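Local atomic coordinates of protein toll (Drosophila melanogaster, PDB entry 4LXR), a protein that binds the cleaved, active form of the cytokine Spätzle at the cell surface and triggers Toll signalling in dorsal-ventral patterning and antifungal immunity. Residues L653-S658 / L677-V682; H671-N676 / H691-W696. All coordinates share one frame; numbering follows the deposited sequence.

Contact 1 of 2, residues L653-S658 / L677-V682. With NAG (2-acetamido-2-deoxy-beta-D-glucopyranose), chain G.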
# COMPACT_ATOMS: atom_id res chain seq x y z
N LEU A 653 21.93 -52.57 34.60
CA LEU A 653 20.82 -53.46 34.91
C LEU A 653 21.31 -54.87 35.23
O LEU A 653 22.06 -55.47 34.45
CB LEU A 653 19.84 -53.52 33.73
CG LEU A 653 18.96 -52.33 33.42
CD1 LEU A 653 18.12 -52.60 32.17
CD2 LEU A 653 18.07 -52.00 34.59
N LEU A 654 20.88 -55.38 36.37
CA LEU A 654 21.31 -56.70 36.81
C LEU A 654 20.37 -57.79 36.30
O LEU A 654 20.80 -58.89 35.98
CB LEU A 654 21.40 -56.75 38.34
CG LEU A 654 22.40 -55.78 38.96
CD1 LEU A 654 22.34 -55.88 40.47
CD2 LEU A 654 23.82 -56.02 38.44
N ARG A 655 19.08 -57.45 36.21
CA ARG A 655 18.08 -58.40 35.76
C ARG A 655 16.89 -57.62 35.19
O ARG A 655 16.77 -56.42 35.43
CB ARG A 655 17.64 -59.28 36.93
CG ARG A 655 16.78 -60.47 36.57
CD ARG A 655 16.38 -61.28 37.82
NE ARG A 655 17.53 -61.69 38.62
CZ ARG A 655 18.39 -62.65 38.28
NH1 ARG A 655 18.24 -63.31 37.14
NH2 ARG A 655 19.41 -62.95 39.08
N LEU A 656 16.04 -58.28 34.41
CA LEU A 656 14.81 -57.68 33.94
C LEU A 656 13.65 -58.14 34.83
O LEU A 656 13.72 -59.20 35.44
CB LEU A 656 14.55 -58.08 32.49
CG LEU A 656 15.53 -57.55 31.44
CD1 LEU A 656 15.20 -58.08 30.05
CD2 LEU A 656 15.56 -56.02 31.44
N PRO A 657 12.58 -57.33 34.91
CA PRO A 657 11.42 -57.79 35.68
C PRO A 657 10.61 -58.75 34.81
O PRO A 657 10.95 -58.93 33.64
CB PRO A 657 10.63 -56.50 35.92
CG PRO A 657 10.95 -55.65 34.74
CD PRO A 657 12.39 -55.97 34.37
N SER A 658 9.57 -59.37 35.37
CA SER A 658 8.73 -60.27 34.58
C SER A 658 7.84 -59.49 33.61
O SER A 658 7.58 -58.30 33.80
CB SER A 658 7.91 -61.21 35.47
OG SER A 658 6.70 -60.60 35.88
N LEU A 677 23.44 -57.43 32.24
CA LEU A 677 22.53 -58.58 32.19
C LEU A 677 23.30 -59.89 32.01
O LEU A 677 24.09 -60.02 31.08
CB LEU A 677 21.52 -58.43 31.05
CG LEU A 677 20.47 -57.32 31.18
CD1 LEU A 677 19.58 -57.21 29.95
CD2 LEU A 677 19.63 -57.55 32.43
N THR A 678 23.04 -60.85 32.89
CA THR A 678 23.72 -62.15 32.81
C THR A 678 22.85 -63.28 32.26
O THR A 678 23.36 -64.33 31.88
CB THR A 678 24.33 -62.55 34.17
OG1 THR A 678 23.33 -62.53 35.19
CG2 THR A 678 25.47 -61.61 34.54
N SER A 679 21.54 -63.07 32.20
CA SER A 679 20.64 -64.09 31.68
C SER A 679 19.30 -63.49 31.26
O SER A 679 18.87 -62.48 31.81
CB SER A 679 20.41 -65.21 32.70
OG SER A 679 20.01 -64.67 33.95
N ILE A 680 18.66 -64.10 30.27
CA ILE A 680 17.37 -63.63 29.80
C ILE A 680 16.36 -64.76 29.84
O ILE A 680 16.52 -65.78 29.17
CB ILE A 680 17.42 -63.12 28.36
CG1 ILE A 680 18.47 -62.02 28.19
CG2 ILE A 680 16.04 -62.62 27.94
CD1 ILE A 680 18.11 -60.70 28.87
N ASP A 681 15.29 -64.58 30.61
CA ASP A 681 14.20 -65.54 30.58
C ASP A 681 13.11 -65.02 29.67
O ASP A 681 12.84 -63.81 29.64
CB ASP A 681 13.64 -65.77 31.99
CG ASP A 681 13.00 -67.13 32.13
OD1 ASP A 681 11.86 -67.31 31.64
OD2 ASP A 681 13.63 -68.03 32.72
N VAL A 682 12.49 -65.92 28.92
CA VAL A 682 11.38 -65.56 28.05
C VAL A 682 10.21 -64.92 28.83
O VAL A 682 9.45 -64.12 28.27
CB VAL A 682 10.89 -66.80 27.25
CG1 VAL A 682 10.33 -67.85 28.20
CG2 VAL A 682 9.86 -66.40 26.20
C1 NAG G . 28.41 -54.08 36.05
C2 NAG G . 28.95 -53.87 37.47
C3 NAG G . 30.20 -53.00 37.43
C4 NAG G . 31.22 -53.54 36.43
C5 NAG G . 30.56 -53.79 35.08
C6 NAG G . 31.47 -54.49 34.09
C7 NAG G . 27.03 -53.95 39.02
C8 NAG G . 26.06 -53.12 39.82
N2 NAG G . 27.94 -53.26 38.32
O3 NAG G . 30.79 -52.91 38.72
O4 NAG G . 32.26 -52.58 36.29
O5 NAG G . 29.41 -54.63 35.24
O6 NAG G . 31.68 -53.70 32.93
O7 NAG G . 26.99 -55.17 39.01
O HOH W 1 20.22 -60.84 34.27
O HOH W 2 17.69 -60.68 33.41
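Leu677 packs its CD2 methyl against the backbone of residues 653-656. Leu677 CD2 lies 3.8 Å from Arg655 CA. It also meets Leu653 CB and Leu656 CG, each at 4.2 Å from Leu677 CD2. CG of Leu677 stands beside its own backbone N, anti to the carbonyl carbon (chi1 -68°), and the tip of the side chain leans toward the other loop. Further along, the ends of Leu656 and Ile680 meet obliquely, Leu656 CD1 4.1 Å from Ile680 CD1. These four aliphatic residues are buried and form the tight part of the contact.

The other side is polar and bridged by water. One water accepts from Thr678 N and lies 2.7 Å from Leu654 O, to which it can donate. A second accepts from Leu656 N at 3.1 Å and lies within donating distance of Ser679 O. The backbones are thus joined through solvent rather than directly. Arg655 is exposed. Its chain bends at chi3 (-54°) and brings Arg655 NH1 obliquely to 3.9 Å from Ser679 OG, a loose approach. Leu654 points away from the 677-682 loop, and its CD2 meets the acetyl O7 of the N-acetylglucosamine.

The two segments belong to successive leucine-rich repeats, LRR 16 and LRR 17, and carry the chain away from the strand side of each coil. Leu677 N is hydrogen-bonded to Asn697 OD1 of the next repeat. Segment 653-658 follows strand 643-647, segment 677-682 follows strand 669-671, and Val682 touches helix 704-710.

Contact 2 of 2, residues H671-N676 / H691-W696. With NAG (2-acetamido-2-deoxy-beta-D-glucopyranose), chain G.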
# COMPACT_ATOMS: atom_id res chain seq x y z
N HIS A 671 15.62 -51.17 24.65
CA HIS A 671 16.94 -50.70 24.26
C HIS A 671 17.83 -50.78 25.48
O HIS A 671 17.85 -49.87 26.32
CB HIS A 671 16.85 -49.26 23.73
CG HIS A 671 15.83 -49.08 22.65
ND1 HIS A 671 16.15 -49.16 21.31
CD2 HIS A 671 14.50 -48.87 22.71
CE1 HIS A 671 15.05 -48.98 20.59
NE2 HIS A 671 14.04 -48.80 21.42
N LEU A 672 18.56 -51.89 25.57
CA LEU A 672 19.28 -52.22 26.79
C LEU A 672 20.79 -52.30 26.58
O LEU A 672 21.49 -52.88 27.40
CB LEU A 672 18.77 -53.56 27.33
CG LEU A 672 17.24 -53.65 27.45
CD1 LEU A 672 16.80 -55.07 27.77
CD2 LEU A 672 16.74 -52.66 28.53
N ALA A 673 21.30 -51.73 25.49
CA ALA A 673 22.74 -51.81 25.24
C ALA A 673 23.53 -51.21 26.40
O ALA A 673 23.21 -50.12 26.88
CB ALA A 673 23.10 -51.11 23.93
N GLY A 674 24.54 -51.93 26.85
CA GLY A 674 25.47 -51.40 27.83
C GLY A 674 25.04 -51.60 29.27
O GLY A 674 25.24 -50.73 30.10
N ASN A 675 24.45 -52.75 29.57
CA ASN A 675 24.02 -53.07 30.92
C ASN A 675 24.73 -54.30 31.49
O ASN A 675 25.67 -54.81 30.87
CB ASN A 675 22.50 -53.20 30.95
CG ASN A 675 21.80 -51.85 31.00
OD1 ASN A 675 21.74 -51.23 32.05
ND2 ASN A 675 21.28 -51.40 29.87
N ASN A 676 24.30 -54.77 32.66
CA ASN A 676 24.97 -55.87 33.35
C ASN A 676 24.18 -57.19 33.32
O ASN A 676 24.24 -57.96 34.27
CB ASN A 676 25.23 -55.50 34.82
CG ASN A 676 26.46 -54.62 35.01
OD1 ASN A 676 26.71 -53.69 34.24
ND2 ASN A 676 27.23 -54.91 36.05
N HIS A 691 11.48 -55.41 19.16
CA HIS A 691 12.89 -55.07 19.10
C HIS A 691 13.54 -55.30 20.47
O HIS A 691 13.03 -54.85 21.52
CB HIS A 691 13.06 -53.61 18.63
CG HIS A 691 14.48 -53.14 18.58
ND1 HIS A 691 15.33 -53.45 17.55
CD2 HIS A 691 15.20 -52.38 19.44
CE1 HIS A 691 16.51 -52.90 17.77
NE2 HIS A 691 16.46 -52.24 18.91
N LEU A 692 14.65 -56.03 20.47
CA LEU A 692 15.37 -56.33 21.70
C LEU A 692 16.85 -56.08 21.47
O LEU A 692 17.52 -56.84 20.77
CB LEU A 692 15.14 -57.79 22.10
CG LEU A 692 15.76 -58.33 23.39
CD1 LEU A 692 15.16 -57.65 24.63
CD2 LEU A 692 15.59 -59.87 23.49
N ASP A 693 17.36 -55.02 22.07
CA ASP A 693 18.77 -54.72 21.95
C ASP A 693 19.41 -55.08 23.28
O ASP A 693 19.30 -54.32 24.24
CB ASP A 693 19.01 -53.24 21.60
CG ASP A 693 20.49 -52.88 21.48
OD1 ASP A 693 21.39 -53.68 21.84
OD2 ASP A 693 20.78 -51.76 21.02
N ILE A 694 20.06 -56.24 23.32
CA ILE A 694 20.77 -56.67 24.51
C ILE A 694 22.26 -56.78 24.25
O ILE A 694 22.95 -57.61 24.85
CB ILE A 694 20.24 -58.03 25.06
CG1 ILE A 694 20.19 -59.09 23.95
CG2 ILE A 694 18.90 -57.82 25.76
CD1 ILE A 694 19.41 -60.33 24.30
N SER A 695 22.75 -55.95 23.34
CA SER A 695 24.18 -55.87 23.08
C SER A 695 24.94 -55.25 24.27
O SER A 695 24.36 -54.54 25.10
CB SER A 695 24.46 -55.07 21.80
OG SER A 695 23.94 -53.76 21.87
N TRP A 696 26.24 -55.54 24.34
CA TRP A 696 27.10 -55.02 25.40
C TRP A 696 26.55 -55.26 26.79
O TRP A 696 26.49 -54.35 27.62
CB TRP A 696 27.47 -53.55 25.15
CG TRP A 696 28.14 -53.43 23.83
CD1 TRP A 696 27.57 -53.05 22.64
CD2 TRP A 696 29.51 -53.77 23.53
NE1 TRP A 696 28.51 -53.12 21.63
CE2 TRP A 696 29.70 -53.55 22.15
CE3 TRP A 696 30.58 -54.22 24.31
CZ2 TRP A 696 30.93 -53.77 21.53
CZ3 TRP A 696 31.80 -54.44 23.69
CH2 TRP A 696 31.96 -54.22 22.32
C1 NAG G . 28.41 -54.08 36.05
C2 NAG G . 28.95 -53.87 37.47
C3 NAG G . 30.20 -53.00 37.43
C4 NAG G . 31.22 -53.54 36.43
C5 NAG G . 30.56 -53.79 35.08
C6 NAG G . 31.47 -54.49 34.09
C7 NAG G . 27.03 -53.95 39.02
C8 NAG G . 26.06 -53.12 39.82
N2 NAG G . 27.94 -53.26 38.32
O3 NAG G . 30.79 -52.91 38.72
O4 NAG G . 32.26 -52.58 36.29
O5 NAG G . 29.41 -54.63 35.24
O6 NAG G . 31.68 -53.70 32.93
O7 NAG G . 26.99 -55.17 39.01
O HOH W 3 19.97 -50.18 23.06
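Adjacent leucine-rich repeats stack here at the end of their parallel strands, where LRR 17 (671-676) meets LRR 18 (691-696) in the solenoid of the Toll ectodomain. His671 pairs with Asp693 in a parallel beta bridge. Leu672 N donates to Asp693 O at 2.9 Å, in the carbonyl plane. The ladder continues past the strands, with Gly674 N bonded to Ser695 O at 3.1 Å. The same Ser695 O receives a CA-H...O contact from Ala673.

Leu672 and Ile694 are buried, at the aliphatic core positions of the repeat. Their side chains meet at a slant, with Leu672 CD1 4.0 Å from Ile694 CG2; Leu672 CD1 also reaches Leu692 CD1. On the strand face that carries His671 and Asp693, the rings of His671 and His691 lie obliquely, planes at 40°. His671 CE1 comes 3.6 Å from His691 CD2. His671 also stacks on His647 of the preceding repeat.

The Asp693 carboxylate holds the turn after its strand. CG is anti to the backbone N (chi1 180°). OD1 accepts from Ser695 N, closing an Asx turn, and from Ser695 OG on its syn lone pair. Ala673 CB sits over this pair, 3.5 Å from Ser695 OG. A water accepts from Ala673 N and donates weakly to Asp693 OD2.

Asn675 is buried, in the asparagine-ladder position of the repeat. Its OD1 accepts from Leu653 N, and its ND2 donates almost straight (177°) to Leu672 O, from above the carbonyl plane. The next residue, Asn676, is glycosylated: its ND2 is bonded covalently to C1 of N-acetylglucosamine at 1.4 Å.

Both contacts join neighbouring coils of the same solenoid, and both use repeat LRR 17. Contact 2 lies at the strand side and pairs that repeat with LRR 18. Contact 1 lies further round the coil and pairs it with LRR 16. Both have buried aliphatic residues, but contact 2 buries its polar Asp693 and Ser695 as well, while the polar side of contact 1 is at the surface, with Arg655 and Thr678 exposed. Direct backbone bonds join the two segments of contact 2, and an Asx turn shapes one of them, whereas apolar packing and bridging waters hold contact 1. They meet where Leu653 CD1 packs on Leu672 CD2. The sugar on Asn676 touches both.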